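Local coordinates for similar to hydroxylamine oxidoreductase (Kuenenia stuttgartiensis, PDB 6H5L), which is probably an oxidoreductase, a multihaem c-type cytochrome of a reducing, hydroxylamine oxidoreductase-like complex of an anammox bacterium, at residues 93-98 and 124-129; 102-107 and 115-120; 51-56 and 141-146. All blocks are in the same frame, centred on the assembly; numbering follows the deposited sequence.

Interaction 1: residues 93-98 and 124-129; sequences ADWRSS and LDEVHC. With HEC (heme c), chain D.
The indole of Trp95 meets the 124-129 loop edge-on through NE1, which donates to the carbonyl oxygen Val127 O over 2.7 Å. The bond is nearly straight, 162° at the hydrogen. Val127 O lies in the indole plane and NE1 in the carbonyl plane, so the bond helps to fix the rotation of a large buried ring and satisfies its only polar atom. CG anti to the backbone N (chi1 171°) carries the ring off helix 89-97 to where haem and loop both meet it. The CBB methyl of the chain D haem rests over one indole face, 3.7 Å from Trp95 CD2 and offset toward the rim. That haem is tethered here by the thioether between Cys129 SG and its CAB, Cys129 being the first cysteine of a CxxCH haem c motif. The same sulfur makes a Cys sulfur-aromatic contact, 4.7 Å from the centroid of the six-membered ring of Trp95. A broad, flat tryptophan suits this place because it can meet haem, thioether and loop together. At its far end, Trp95 CZ2 is 3.9 Å from His128 CD2, the two ring planes inclined at 75° in an oblique pairing. His128 is the N-cap of helix 129-133, and its ND1 accepts from Phe130 N. The carboxylate of Glu126 approaches the indole crosswise, OE2 coming within 4.0 Å of Trp95 CH2, with a weak, long ion pair to Lys101.

Interaction 2: residues 102-107 and 115-120; sequences HPKSTP and QIEKNV. With HEC (heme c), chain E.
Lys104 and Glu117 reach for each other from opposite directions and meet in a salt bridge, Lys104 NZ standing 2.9 Å from Glu117 OE2. NZ arrives on the syn side of the carboxylate, 24° out of its plane, and the neighbouring methylene, Lys104 CE, is 3.4 Å from the same oxygen. Both chains run extended beyond CG, and their length lets a surface loop and a helix be joined through their ends; a long lysine and glutamate suit the job. This is the close part of the contact, and a second pairing on each side probably steadies it: NZ has another salt bridge with Asp125, and Glu117 OE2 also accepts from Leu124 N. The joined elements are the loop 102-107 and the last turns of helix 107-120, which that loop leads into; Thr106 is the helix N-cap, its OG1 accepting from Leu109 N. An alanine in place of Glu117 would probably take away one of the two carboxylates described for Lys104 and leave Leu124 N without this acceptor, letting the loop move more freely against the helix. Away from the ion pair the two segments barely meet. The lysine end of the bridge is on the solvent side, which the exposed, polar Ser105, Lys118 and Asn119 continue. On the haem side each segment instead lends an apolar group to the chain E haem: Pro103 CB lies 4.0 Å from its CAD, and Ile116 CD1 lies 3.7 Å from the ring methyl CMD.

Interaction 3: residues 51-56 and 141-146; sequences DMYWQP and IRMPTG. With HEC (heme c), chain D.
Tyr53 and Met143 both carry CG anti to the carbonyl carbon (chi1 -58° and -77°), and Met143 bends again at chi2 (-61°), which folds its sulfur against the tyrosine. The result is a Met-aromatic contact at the ring edge, Met143 SD being 3.9 Å from Tyr53 CD1. A methionine suits this corner: its flexible chain and polarisable sulfur fill the space between the tyrosine and the chain D haem, SD lying 3.7 Å from haem CHA and CE 3.7 Å from haem CAA. The tyrosine also uses its hydroxyl, OH being hydrogen-bonded to a propionate of a further haem, while Phe358 of the second subunit packs edge-to-face with its ring. Beyond this pair, Pro56 lies against two side chains of the loop 141-146, its CB 3.8 Å from Met143 CB and also 3.8 Å from the methyl Thr145 CG2; it and Thr145 run past each other in opposite directions. Thr145 has a double use, since its OG1 makes a weak capping bond to Glu147 N at the start of helix 146-152. Pro144 turns the other way and lies against the porphyrin, its CG 3.4 Å from haem C1D.

All three contacts lie in the N-terminal part of the chain and follow one another like brackets: the ends of interaction 3 enclose those of interaction 1, which enclose those of interaction 2. Interactions 1 and 2 are neighbours, centres about 13 Å apart; one segment of each lies on the successive helices 89-97 and 107-120, and they touch directly, Asp125 O packing on Pro103 CD. Interaction 3 is centred about 19 Å from interaction 1 and about 25 Å from interaction 2. It nevertheless shares the chain D haem with interaction 1: segment 124-129 brings the covalent thioether, 51-56 and 141-146 border its propionate side. Interaction 2 borders the chain E haem, so the three together help to frame several haems of a multihaem array.

Interaction 1: residues 93-98 and 124-129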
loop_
_atom_site.group_PDB
_atom_site.type_symbol
_atom_site.label_atom_id
_atom_site.label_comp_id
_atom_site.label_asym_id
_atom_site.label_seq_id
_atom_site.Cartn_x
_atom_site.Cartn_y
_atom_site.Cartn_z
ATOM N N ALA A 93 17.711 -0.960 -26.243
ATOM C CA ALA A 93 17.231 -0.885 -24.867
ATOM C C ALA A 93 17.569 0.461 -24.237
ATOM O O ALA A 93 16.739 1.051 -23.535
ATOM C CB ALA A 93 17.813 -2.031 -24.042
ATOM N N ASP A 94 18.783 0.963 -24.472
ATOM C CA ASP A 94 19.121 2.307 -24.012
ATOM C C ASP A 94 18.218 3.344 -24.664
ATOM O O ASP A 94 17.655 4.211 -23.984
ATOM C CB ASP A 94 20.589 2.618 -24.307
ATOM C CG ASP A 94 21.538 1.893 -23.379
ATOM O OD1 ASP A 94 21.080 0.994 -22.643
ATOM O OD2 ASP A 94 22.742 2.228 -23.385
ATOM N N TRP A 95 18.067 3.269 -25.989
ATOM C CA TRP A 95 17.328 4.295 -26.717
ATOM C C TRP A 95 15.850 4.291 -26.345
ATOM O O TRP A 95 15.245 5.357 -26.181
ATOM C CB TRP A 95 17.513 4.102 -28.223
ATOM C CG TRP A 95 16.619 4.972 -29.055
ATOM C CD1 TRP A 95 16.764 6.308 -29.296
ATOM C CD2 TRP A 95 15.443 4.562 -29.763
ATOM N NE1 TRP A 95 15.748 6.755 -30.105
ATOM C CE2 TRP A 95 14.924 5.703 -30.407
ATOM C CE3 TRP A 95 14.777 3.342 -29.914
ATOM C CZ2 TRP A 95 13.770 5.661 -31.188
ATOM C CZ3 TRP A 95 13.634 3.301 -30.689
ATOM C CH2 TRP A 95 13.141 4.453 -31.317
ATOM N N ARG A 96 15.255 3.104 -26.198
ATOM C CA ARG A 96 13.855 3.021 -25.793
ATOM C C ARG A 96 13.623 3.605 -24.407
ATOM O O ARG A 96 12.514 4.060 -24.110
ATOM C CB ARG A 96 13.385 1.562 -25.828
ATOM C CG ARG A 96 13.327 0.949 -27.213
ATOM C CD ARG A 96 12.422 -0.271 -27.225
ATOM N NE ARG A 96 11.304 -0.116 -28.149
ATOM C CZ ARG A 96 11.289 -0.599 -29.387
ATOM N NH1 ARG A 96 12.332 -1.273 -29.850
ATOM N NH2 ARG A 96 10.230 -0.410 -30.160
ATOM N N SER A 97 14.648 3.614 -23.560
ATOM C CA SER A 97 14.540 4.116 -22.198
ATOM C C SER A 97 14.932 5.585 -22.070
ATOM O O SER A 97 14.806 6.154 -20.979
ATOM C CB SER A 97 15.402 3.263 -21.262
ATOM O OG SER A 97 15.208 3.611 -19.901
ATOM N N SER A 98 15.401 6.212 -23.144
ATOM C CA SER A 98 15.904 7.574 -23.081
ATOM C C SER A 98 14.784 8.587 -23.297
ATOM O O SER A 98 13.677 8.258 -23.729
ATOM C CB SER A 98 17.002 7.784 -24.122
ATOM O OG SER A 98 16.479 7.676 -25.434
ATOM N N LEU A 124 8.331 16.764 -32.873
ATOM C CA LEU A 124 9.223 15.734 -32.345
ATOM C C LEU A 124 8.458 14.879 -31.338
ATOM O O LEU A 124 8.508 15.126 -30.130
ATOM C CB LEU A 124 10.462 16.366 -31.713
ATOM C CG LEU A 124 11.329 17.198 -32.658
ATOM C CD1 LEU A 124 12.465 17.864 -31.900
ATOM C CD2 LEU A 124 11.868 16.337 -33.790
ATOM N N ASP A 125 7.755 13.864 -31.839
ATOM C CA ASP A 125 7.160 12.864 -30.963
ATOM C C ASP A 125 8.186 11.852 -30.478
ATOM O O ASP A 125 7.964 11.207 -29.447
ATOM C CB ASP A 125 6.016 12.145 -31.680
ATOM C CG ASP A 125 4.821 13.045 -31.918
ATOM O OD1 ASP A 125 4.517 13.875 -31.035
ATOM O OD2 ASP A 125 4.186 12.925 -32.987
ATOM N N GLU A 126 9.290 11.697 -31.204
ATOM C CA GLU A 126 10.417 10.890 -30.762
ATOM C C GLU A 126 11.645 11.316 -31.552
ATOM O O GLU A 126 11.538 11.845 -32.661
ATOM C CB GLU A 126 10.159 9.389 -30.945
ATOM C CG GLU A 126 10.233 8.913 -32.390
ATOM C CD GLU A 126 10.189 7.401 -32.509
ATOM O OE1 GLU A 126 10.485 6.883 -33.607
ATOM O OE2 GLU A 126 9.863 6.731 -31.506
ATOM N N VAL A 127 12.813 11.085 -30.963
ATOM C CA VAL A 127 14.091 11.292 -31.635
ATOM C C VAL A 127 14.640 9.919 -31.995
ATOM O O VAL A 127 14.948 9.112 -31.110
ATOM C CB VAL A 127 15.075 12.079 -30.757
ATOM C CG1 VAL A 127 16.388 12.308 -31.492
ATOM C CG2 VAL A 127 14.457 13.398 -30.320
ATOM N N HIS A 128 14.761 9.658 -33.290
ATOM C CA HIS A 128 15.018 8.326 -33.810
ATOM C C HIS A 128 16.477 8.177 -34.224
ATOM O O HIS A 128 17.207 9.160 -34.380
ATOM C CB HIS A 128 14.102 8.044 -35.004
ATOM C CG HIS A 128 13.995 6.595 -35.359
ATOM N ND1 HIS A 128 14.883 5.969 -36.205
ATOM C CD2 HIS A 128 13.102 5.651 -34.984
ATOM C CE1 HIS A 128 14.545 4.699 -36.333
ATOM N NE2 HIS A 128 13.464 4.482 -35.605
ATOM N N CYS A 129 16.896 6.917 -34.393
ATOM C CA CYS A 129 18.214 6.631 -34.953
ATOM C C CYS A 129 18.410 7.343 -36.282
ATOM O O CYS A 129 19.521 7.770 -36.612
ATOM C CB CYS A 129 18.393 5.123 -35.139
ATOM S SG CYS A 129 17.259 4.089 -34.181
HETATM FE FE HEC D . 23.625 5.881 -32.088
HETATM C CHA HEC D . 27.030 5.641 -32.142
HETATM C CHB HEC D . 23.412 2.590 -33.161
HETATM C CHC HEC D . 20.222 6.134 -32.284
HETATM C CHD HEC D . 23.796 9.206 -31.147
HETATM N NA HEC D . 24.963 4.386 -32.541
HETATM C C1A HEC D . 26.335 4.523 -32.540
HETATM C C2A HEC D . 26.929 3.287 -33.012
HETATM C C3A HEC D . 25.921 2.445 -33.303
HETATM C C4A HEC D . 24.673 3.119 -33.006
HETATM C CMA HEC D . 25.996 1.000 -33.848
HETATM C CAA HEC D . 28.461 3.077 -33.159
HETATM C CBA HEC D . 28.990 1.805 -32.498
HETATM C CGA HEC D . 28.639 1.748 -31.036
HETATM O O1A HEC D . 28.941 2.723 -30.302
HETATM O O2A HEC D . 28.073 0.715 -30.602
HETATM N NB HEC D . 22.111 4.611 -32.653
HETATM C C1B HEC D . 22.231 3.278 -32.998
HETATM C C2B HEC D . 20.898 2.730 -33.142
HETATM C C3B HEC D . 20.018 3.710 -32.911
HETATM C C4B HEC D . 20.765 4.908 -32.590
HETATM C CMB HEC D . 20.581 1.271 -33.533
HETATM C CAB HEC D . 18.475 3.613 -32.946
HETATM C CBB HEC D . 17.956 2.779 -31.752
HETATM N NC HEC D . 22.273 7.389 -31.771
HETATM C C1C HEC D . 20.906 7.273 -31.925
HETATM C C2C HEC D . 20.293 8.513 -31.499
HETATM C C3C HEC D . 21.278 9.404 -31.319
HETATM C C4C HEC D . 22.543 8.691 -31.399
HETATM C CMC HEC D . 18.795 8.838 -31.694
HETATM C CAC HEC D . 21.108 10.899 -30.953
HETATM C CBC HEC D . 20.420 11.086 -29.586
HETATM N ND HEC D . 25.165 7.234 -31.758
HETATM C C1D HEC D . 24.991 8.521 -31.246
HETATM C C2D HEC D . 26.282 9.029 -30.835
HETATM C C3D HEC D . 27.279 7.911 -31.145
HETATM C C4D HEC D . 26.501 6.841 -31.719
HETATM C CMD HEC D . 26.612 10.399 -30.209
HETATM C CAD HEC D . 28.801 7.933 -30.909
HETATM C CBD HEC D . 29.428 8.786 -32.002
HETATM C CGD HEC D . 30.922 8.630 -31.969
HETATM O O1D HEC D . 31.444 8.023 -30.998
HETATM O O2D HEC D . 31.583 9.116 -32.921
#

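Interaction 2: residues 102-107 and 115-120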
loop_
_atom_site.group_PDB
_atom_site.type_symbol
_atom_site.label_atom_id
_atom_site.label_comp_id
_atom_site.label_asym_id
_atom_site.label_seq_id
_atom_site.Cartn_x
_atom_site.Cartn_y
_atom_site.Cartn_z
ATOM N N HIS A 102 10.943 9.007 -25.463
ATOM C CA HIS A 102 9.777 9.522 -24.749
ATOM C C HIS A 102 10.029 10.979 -24.367
ATOM O O HIS A 102 10.254 11.296 -23.192
ATOM C CB HIS A 102 9.472 8.675 -23.515
ATOM C CG HIS A 102 9.334 7.210 -23.807
ATOM N ND1 HIS A 102 8.281 6.690 -24.530
ATOM C CD2 HIS A 102 10.114 6.155 -23.470
ATOM C CE1 HIS A 102 8.419 5.380 -24.628
ATOM N NE2 HIS A 102 9.524 5.030 -23.994
ATOM N N PRO A 103 9.987 11.894 -25.338
ATOM C CA PRO A 103 10.310 13.301 -25.067
ATOM C C PRO A 103 9.158 14.125 -24.515
ATOM O O PRO A 103 9.372 15.290 -24.162
ATOM C CB PRO A 103 10.724 13.812 -26.456
ATOM C CG PRO A 103 9.860 13.026 -27.387
ATOM C CD PRO A 103 9.657 11.668 -26.758
ATOM N N LYS A 104 7.958 13.566 -24.428
ATOM C CA LYS A 104 6.793 14.266 -23.905
ATOM C C LYS A 104 6.144 13.448 -22.798
ATOM O O LYS A 104 4.918 13.413 -22.658
ATOM C CB LYS A 104 5.796 14.574 -25.020
ATOM C CG LYS A 104 6.380 15.434 -26.131
ATOM C CD LYS A 104 5.453 15.527 -27.329
ATOM C CE LYS A 104 6.065 16.396 -28.417
ATOM N NZ LYS A 104 5.245 16.419 -29.658
ATOM N N SER A 105 6.969 12.772 -21.996
ATOM C CA SER A 105 6.494 11.888 -20.940
ATOM C C SER A 105 6.440 12.554 -19.570
ATOM O O SER A 105 5.819 12.000 -18.655
ATOM C CB SER A 105 7.380 10.636 -20.864
ATOM O OG SER A 105 8.733 10.983 -20.631
ATOM N N THR A 106 7.067 13.709 -19.400
ATOM C CA THR A 106 7.024 14.464 -18.158
ATOM C C THR A 106 6.813 15.930 -18.501
ATOM O O THR A 106 7.103 16.355 -19.624
ATOM C CB THR A 106 8.311 14.309 -17.333
ATOM O OG1 THR A 106 9.412 14.891 -18.041
ATOM C CG2 THR A 106 8.606 12.842 -17.050
ATOM N N PRO A 107 6.287 16.724 -17.560
ATOM C CA PRO A 107 6.163 18.169 -17.822
ATOM C C PRO A 107 7.483 18.828 -18.190
ATOM O O PRO A 107 7.514 19.693 -19.074
ATOM C CB PRO A 107 5.599 18.711 -16.501
ATOM C CG PRO A 107 4.862 17.560 -15.915
ATOM C CD PRO A 107 5.649 16.336 -16.290
ATOM N N GLN A 115 9.961 23.912 -26.971
ATOM C CA GLN A 115 10.845 24.969 -27.453
ATOM C C GLN A 115 11.724 24.475 -28.596
ATOM O O GLN A 115 12.003 25.224 -29.540
ATOM C CB GLN A 115 11.706 25.495 -26.306
ATOM C CG GLN A 115 10.915 26.191 -25.210
ATOM C CD GLN A 115 11.684 26.276 -23.906
ATOM O OE1 GLN A 115 11.539 27.233 -23.148
ATOM N NE2 GLN A 115 12.501 25.264 -23.636
ATOM N N ILE A 116 12.167 23.219 -28.527
ATOM C CA ILE A 116 12.980 22.654 -29.600
ATOM C C ILE A 116 12.160 22.524 -30.878
ATOM O O ILE A 116 12.661 22.778 -31.980
ATOM C CB ILE A 116 13.574 21.303 -29.163
ATOM C CG1 ILE A 116 14.510 21.491 -27.967
ATOM C CG2 ILE A 116 14.319 20.641 -30.314
ATOM C CD1 ILE A 116 14.991 20.190 -27.354
ATOM N N GLU A 117 10.888 22.130 -30.752
ATOM C CA GLU A 117 10.021 22.029 -31.924
ATOM C C GLU A 117 9.892 23.371 -32.636
ATOM O O GLU A 117 9.876 23.427 -33.872
ATOM C CB GLU A 117 8.643 21.507 -31.517
ATOM C CG GLU A 117 8.604 20.021 -31.208
ATOM C CD GLU A 117 7.235 19.560 -30.751
ATOM O OE1 GLU A 117 6.515 20.362 -30.123
ATOM O OE2 GLU A 117 6.876 18.395 -31.027
ATOM N N LYS A 118 9.793 24.461 -31.874
ATOM C CA LYS A 118 9.724 25.786 -32.482
ATOM C C LYS A 118 11.031 26.149 -33.174
ATOM O O LYS A 118 11.021 26.754 -34.252
ATOM C CB LYS A 118 9.372 26.831 -31.423
ATOM C CG LYS A 118 7.892 26.914 -31.084
ATOM C CD LYS A 118 7.202 27.995 -31.902
ATOM C CE LYS A 118 5.731 28.116 -31.536
ATOM N NZ LYS A 118 5.079 29.250 -32.246
ATOM N N ASN A 119 12.168 25.789 -32.570
ATOM C CA ASN A 119 13.458 26.178 -33.131
ATOM C C ASN A 119 13.773 25.421 -34.416
ATOM O O ASN A 119 14.417 25.975 -35.314
ATOM C CB ASN A 119 14.568 25.961 -32.103
ATOM C CG ASN A 119 14.442 26.878 -30.901
ATOM O OD1 ASN A 119 13.762 27.903 -30.955
ATOM N ND2 ASN A 119 15.106 26.516 -29.810
ATOM N N VAL A 120 13.333 24.165 -34.528
ATOM C CA VAL A 120 13.637 23.346 -35.696
ATOM C C VAL A 120 12.481 23.281 -36.683
ATOM O O VAL A 120 12.610 22.633 -37.732
ATOM C CB VAL A 120 14.064 21.924 -35.277
ATOM C CG1 VAL A 120 15.198 21.987 -34.261
ATOM C CG2 VAL A 120 12.879 21.144 -34.723
HETATM FE FE HEC E . 18.770 15.362 -27.519
HETATM C CHA HEC E . 16.768 14.979 -24.784
HETATM C CHB HEC E . 21.554 15.005 -25.536
HETATM C CHC HEC E . 20.779 15.364 -30.311
HETATM C CHD HEC E . 16.149 16.495 -29.408
HETATM N NA HEC E . 19.101 15.026 -25.524
HETATM C C1A HEC E . 18.126 14.943 -24.548
HETATM C C2A HEC E . 18.793 14.823 -23.262
HETATM C C3A HEC E . 20.112 14.830 -23.481
HETATM C C4A HEC E . 20.333 14.960 -24.904
HETATM C CMA HEC E . 21.216 14.724 -22.407
HETATM C CAA HEC E . 18.124 14.692 -21.874
HETATM C CBA HEC E . 17.286 13.417 -21.825
HETATM C CGA HEC E . 17.091 12.974 -20.398
HETATM O O1A HEC E . 17.735 13.564 -19.493
HETATM O O2A HEC E . 16.298 12.027 -20.164
HETATM N NB HEC E . 20.807 15.300 -27.855
HETATM C C1B HEC E . 21.746 14.965 -26.899
HETATM C C2B HEC E . 22.957 14.558 -27.580
HETATM C C3B HEC E . 22.747 14.668 -28.897
HETATM C C4B HEC E . 21.388 15.129 -29.098
HETATM C CMB HEC E . 24.256 14.119 -26.871
HETATM C CAB HEC E . 23.743 14.351 -30.033
HETATM C CBB HEC E . 24.002 12.832 -30.115
HETATM N NC HEC E . 18.529 15.880 -29.481
HETATM C C1C HEC E . 19.460 15.727 -30.491
HETATM C C2C HEC E . 18.766 15.819 -31.764
HETATM C C3C HEC E . 17.551 16.324 -31.502
HETATM C C4C HEC E . 17.335 16.246 -30.068
HETATM C CMC HEC E . 19.503 15.956 -33.119
HETATM C CAC HEC E . 16.460 16.709 -32.532
HETATM C CBC HEC E . 15.796 15.443 -33.117
HETATM N ND HEC E . 16.758 15.666 -27.159
HETATM C C1D HEC E . 15.867 16.193 -28.092
HETATM C C2D HEC E . 14.586 16.376 -27.449
HETATM C C3D HEC E . 14.777 15.902 -26.002
HETATM C C4D HEC E . 16.157 15.480 -25.915
HETATM C CMD HEC E . 13.298 16.932 -28.090
HETATM C CAD HEC E . 13.718 15.884 -24.878
HETATM C CBD HEC E . 13.605 17.269 -24.247
HETATM C CGD HEC E . 14.914 17.665 -23.615
HETATM O O1D HEC E . 15.660 18.471 -24.228
HETATM O O2D HEC E . 15.212 17.171 -22.497
#

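Interaction 3: residues 51-56 and 141-146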
loop_
_atom_site.group_PDB
_atom_site.type_symbol
_atom_site.label_atom_id
_atom_site.label_comp_id
_atom_site.label_asym_id
_atom_site.label_seq_id
_atom_site.Cartn_x
_atom_site.Cartn_y
_atom_site.Cartn_z
ATOM N N ASP A 51 39.905 6.469 -34.335
ATOM C CA ASP A 51 39.667 7.884 -34.588
ATOM C C ASP A 51 38.461 8.110 -35.490
ATOM O O ASP A 51 37.943 9.232 -35.538
ATOM C CB ASP A 51 40.914 8.528 -35.191
ATOM C CG ASP A 51 42.068 8.590 -34.207
ATOM O OD1 ASP A 51 41.854 8.267 -33.018
ATOM O OD2 ASP A 51 43.187 8.960 -34.615
ATOM N N MET A 52 38.014 7.078 -36.213
ATOM C CA MET A 52 36.714 7.141 -36.872
ATOM C C MET A 52 35.626 7.532 -35.884
ATOM O O MET A 52 34.734 8.329 -36.206
ATOM C CB MET A 52 36.365 5.794 -37.507
ATOM C CG MET A 52 37.185 5.390 -38.714
ATOM S SD MET A 52 36.523 3.855 -39.393
ATOM C CE MET A 52 37.597 3.599 -40.799
ATOM N N TYR A 53 35.686 6.976 -34.674
ATOM C CA TYR A 53 34.686 7.225 -33.647
ATOM C C TYR A 53 35.072 8.340 -32.685
ATOM O O TYR A 53 34.189 9.051 -32.204
ATOM C CB TYR A 53 34.417 5.939 -32.855
ATOM C CG TYR A 53 33.944 4.781 -33.713
ATOM C CD1 TYR A 53 32.600 4.633 -34.038
ATOM C CD2 TYR A 53 34.841 3.835 -34.196
ATOM C CE1 TYR A 53 32.164 3.578 -34.822
ATOM C CE2 TYR A 53 34.414 2.777 -34.979
ATOM C CZ TYR A 53 33.075 2.652 -35.289
ATOM O OH TYR A 53 32.652 1.600 -36.069
ATOM N N TRP A 54 36.365 8.522 -32.400
ATOM C CA TRP A 54 36.752 9.570 -31.461
ATOM C C TRP A 54 36.641 10.952 -32.098
ATOM O O TRP A 54 36.243 11.917 -31.435
ATOM C CB TRP A 54 38.170 9.333 -30.937
ATOM C CG TRP A 54 38.462 7.971 -30.330
ATOM C CD1 TRP A 54 39.656 7.312 -30.375
ATOM C CD2 TRP A 54 37.566 7.123 -29.587
ATOM N NE1 TRP A 54 39.564 6.114 -29.715
ATOM C CE2 TRP A 54 38.293 5.970 -29.225
ATOM C CE3 TRP A 54 36.226 7.222 -29.196
ATOM C CZ2 TRP A 54 37.726 4.926 -28.495
ATOM C CZ3 TRP A 54 35.664 6.184 -28.472
ATOM C CH2 TRP A 54 36.415 5.052 -28.128
ATOM N N GLN A 55 36.994 11.068 -33.377
ATOM C CA GLN A 55 36.982 12.346 -34.093
ATOM C C GLN A 55 36.337 12.117 -35.452
ATOM O O GLN A 55 37.021 11.994 -36.475
ATOM C CB GLN A 55 38.399 12.911 -34.234
ATOM C CG GLN A 55 38.465 14.325 -34.772
ATOM C CD GLN A 55 38.311 15.376 -33.689
ATOM O OE1 GLN A 55 37.989 15.066 -32.542
ATOM N NE2 GLN A 55 38.553 16.630 -34.049
ATOM N N PRO A 56 35.000 12.048 -35.497
ATOM C CA PRO A 56 34.334 11.615 -36.739
ATOM C C PRO A 56 34.521 12.561 -37.913
ATOM O O PRO A 56 34.762 12.095 -39.034
ATOM C CB PRO A 56 32.858 11.516 -36.323
ATOM C CG PRO A 56 32.887 11.376 -34.835
ATOM C CD PRO A 56 34.050 12.199 -34.384
ATOM N N ILE A 141 25.290 6.324 -43.492
ATOM C CA ILE A 141 25.246 6.391 -42.035
ATOM C C ILE A 141 26.352 7.318 -41.545
ATOM O O ILE A 141 27.438 7.397 -42.134
ATOM C CB ILE A 141 25.356 4.978 -41.421
ATOM C CG1 ILE A 141 24.042 4.583 -40.740
ATOM C CG2 ILE A 141 26.509 4.882 -40.426
ATOM C CD1 ILE A 141 22.852 4.538 -41.669
ATOM N N ARG A 142 26.066 8.037 -40.459
ATOM C CA ARG A 142 26.939 9.077 -39.934
ATOM C C ARG A 142 27.113 8.904 -38.432
ATOM O O ARG A 142 26.170 8.525 -37.728
ATOM C CB ARG A 142 26.368 10.473 -40.225
ATOM C CG ARG A 142 27.259 11.621 -39.785
ATOM C CD ARG A 142 26.452 12.790 -39.236
ATOM N NE ARG A 142 25.327 13.148 -40.096
ATOM C CZ ARG A 142 24.054 13.133 -39.710
ATOM N NH1 ARG A 142 23.739 12.790 -38.469
ATOM N NH2 ARG A 142 23.094 13.472 -40.560
ATOM N N MET A 143 28.331 9.173 -37.950
ATOM C CA MET A 143 28.587 9.315 -36.524
ATOM C C MET A 143 28.266 10.750 -36.135
ATOM O O MET A 143 28.957 11.686 -36.555
ATOM C CB MET A 143 30.029 8.951 -36.163
ATOM C CG MET A 143 30.300 7.455 -36.125
ATOM S SD MET A 143 29.304 6.567 -34.912
ATOM C CE MET A 143 28.402 5.452 -35.984
ATOM N N PRO A 144 27.226 10.966 -35.333
ATOM C CA PRO A 144 26.797 12.338 -35.028
ATOM C C PRO A 144 27.798 13.045 -34.124
ATOM O O PRO A 144 28.008 12.660 -32.971
ATOM C CB PRO A 144 25.441 12.138 -34.338
ATOM C CG PRO A 144 25.529 10.781 -33.760
ATOM C CD PRO A 144 26.371 9.957 -34.685
ATOM N N THR A 145 28.403 14.102 -34.659
ATOM C CA THR A 145 29.229 14.989 -33.859
ATOM C C THR A 145 28.336 15.954 -33.086
ATOM O O THR A 145 27.111 15.928 -33.198
ATOM C CB THR A 145 30.210 15.765 -34.730
ATOM O OG1 THR A 145 29.479 16.567 -35.662
ATOM C CG2 THR A 145 31.108 14.800 -35.492
ATOM N N GLY A 146 28.965 16.820 -32.292
ATOM C CA GLY A 146 28.241 17.836 -31.558
ATOM C C GLY A 146 27.491 18.798 -32.455
ATOM O O GLY A 146 26.529 19.437 -32.011
HETATM FE FE HEC D . 23.625 5.881 -32.088
HETATM C CHA HEC D . 27.030 5.641 -32.142
HETATM C CHB HEC D . 23.412 2.590 -33.161
HETATM C CHC HEC D . 20.222 6.134 -32.284
HETATM C CHD HEC D . 23.796 9.206 -31.147
HETATM N NA HEC D . 24.963 4.386 -32.541
HETATM C C1A HEC D . 26.335 4.523 -32.540
HETATM C C2A HEC D . 26.929 3.287 -33.012
HETATM C C3A HEC D . 25.921 2.445 -33.303
HETATM C C4A HEC D . 24.673 3.119 -33.006
HETATM C CMA HEC D . 25.996 1.000 -33.848
HETATM C CAA HEC D . 28.461 3.077 -33.159
HETATM C CBA HEC D . 28.990 1.805 -32.498
HETATM C CGA HEC D . 28.639 1.748 -31.036
HETATM O O1A HEC D . 28.941 2.723 -30.302
HETATM O O2A HEC D . 28.073 0.715 -30.602
HETATM N NB HEC D . 22.111 4.611 -32.653
HETATM C C1B HEC D . 22.231 3.278 -32.998
HETATM C C2B HEC D . 20.898 2.730 -33.142
HETATM C C3B HEC D . 20.018 3.710 -32.911
HETATM C C4B HEC D . 20.765 4.908 -32.590
HETATM C CMB HEC D . 20.581 1.271 -33.533
HETATM C CAB HEC D . 18.475 3.613 -32.946
HETATM C CBB HEC D . 17.956 2.779 -31.752
HETATM N NC HEC D . 22.273 7.389 -31.771
HETATM C C1C HEC D . 20.906 7.273 -31.925
HETATM C C2C HEC D . 20.293 8.513 -31.499
HETATM C C3C HEC D . 21.278 9.404 -31.319
HETATM C C4C HEC D . 22.543 8.691 -31.399
HETATM C CMC HEC D . 18.795 8.838 -31.694
HETATM C CAC HEC D . 21.108 10.899 -30.953
HETATM C CBC HEC D . 20.420 11.086 -29.586
HETATM N ND HEC D . 25.165 7.234 -31.758
HETATM C C1D HEC D . 24.991 8.521 -31.246
HETATM C C2D HEC D . 26.282 9.029 -30.835
HETATM C C3D HEC D . 27.279 7.911 -31.145
HETATM C C4D HEC D . 26.501 6.841 -31.719
HETATM C CMD HEC D . 26.612 10.399 -30.209
HETATM C CAD HEC D . 28.801 7.933 -30.909
HETATM C CBD HEC D . 29.428 8.786 -32.002
HETATM C CGD HEC D . 30.922 8.630 -31.969
HETATM O O1D HEC D . 31.444 8.023 -30.998
HETATM O O2D HEC D . 31.583 9.116 -32.921
#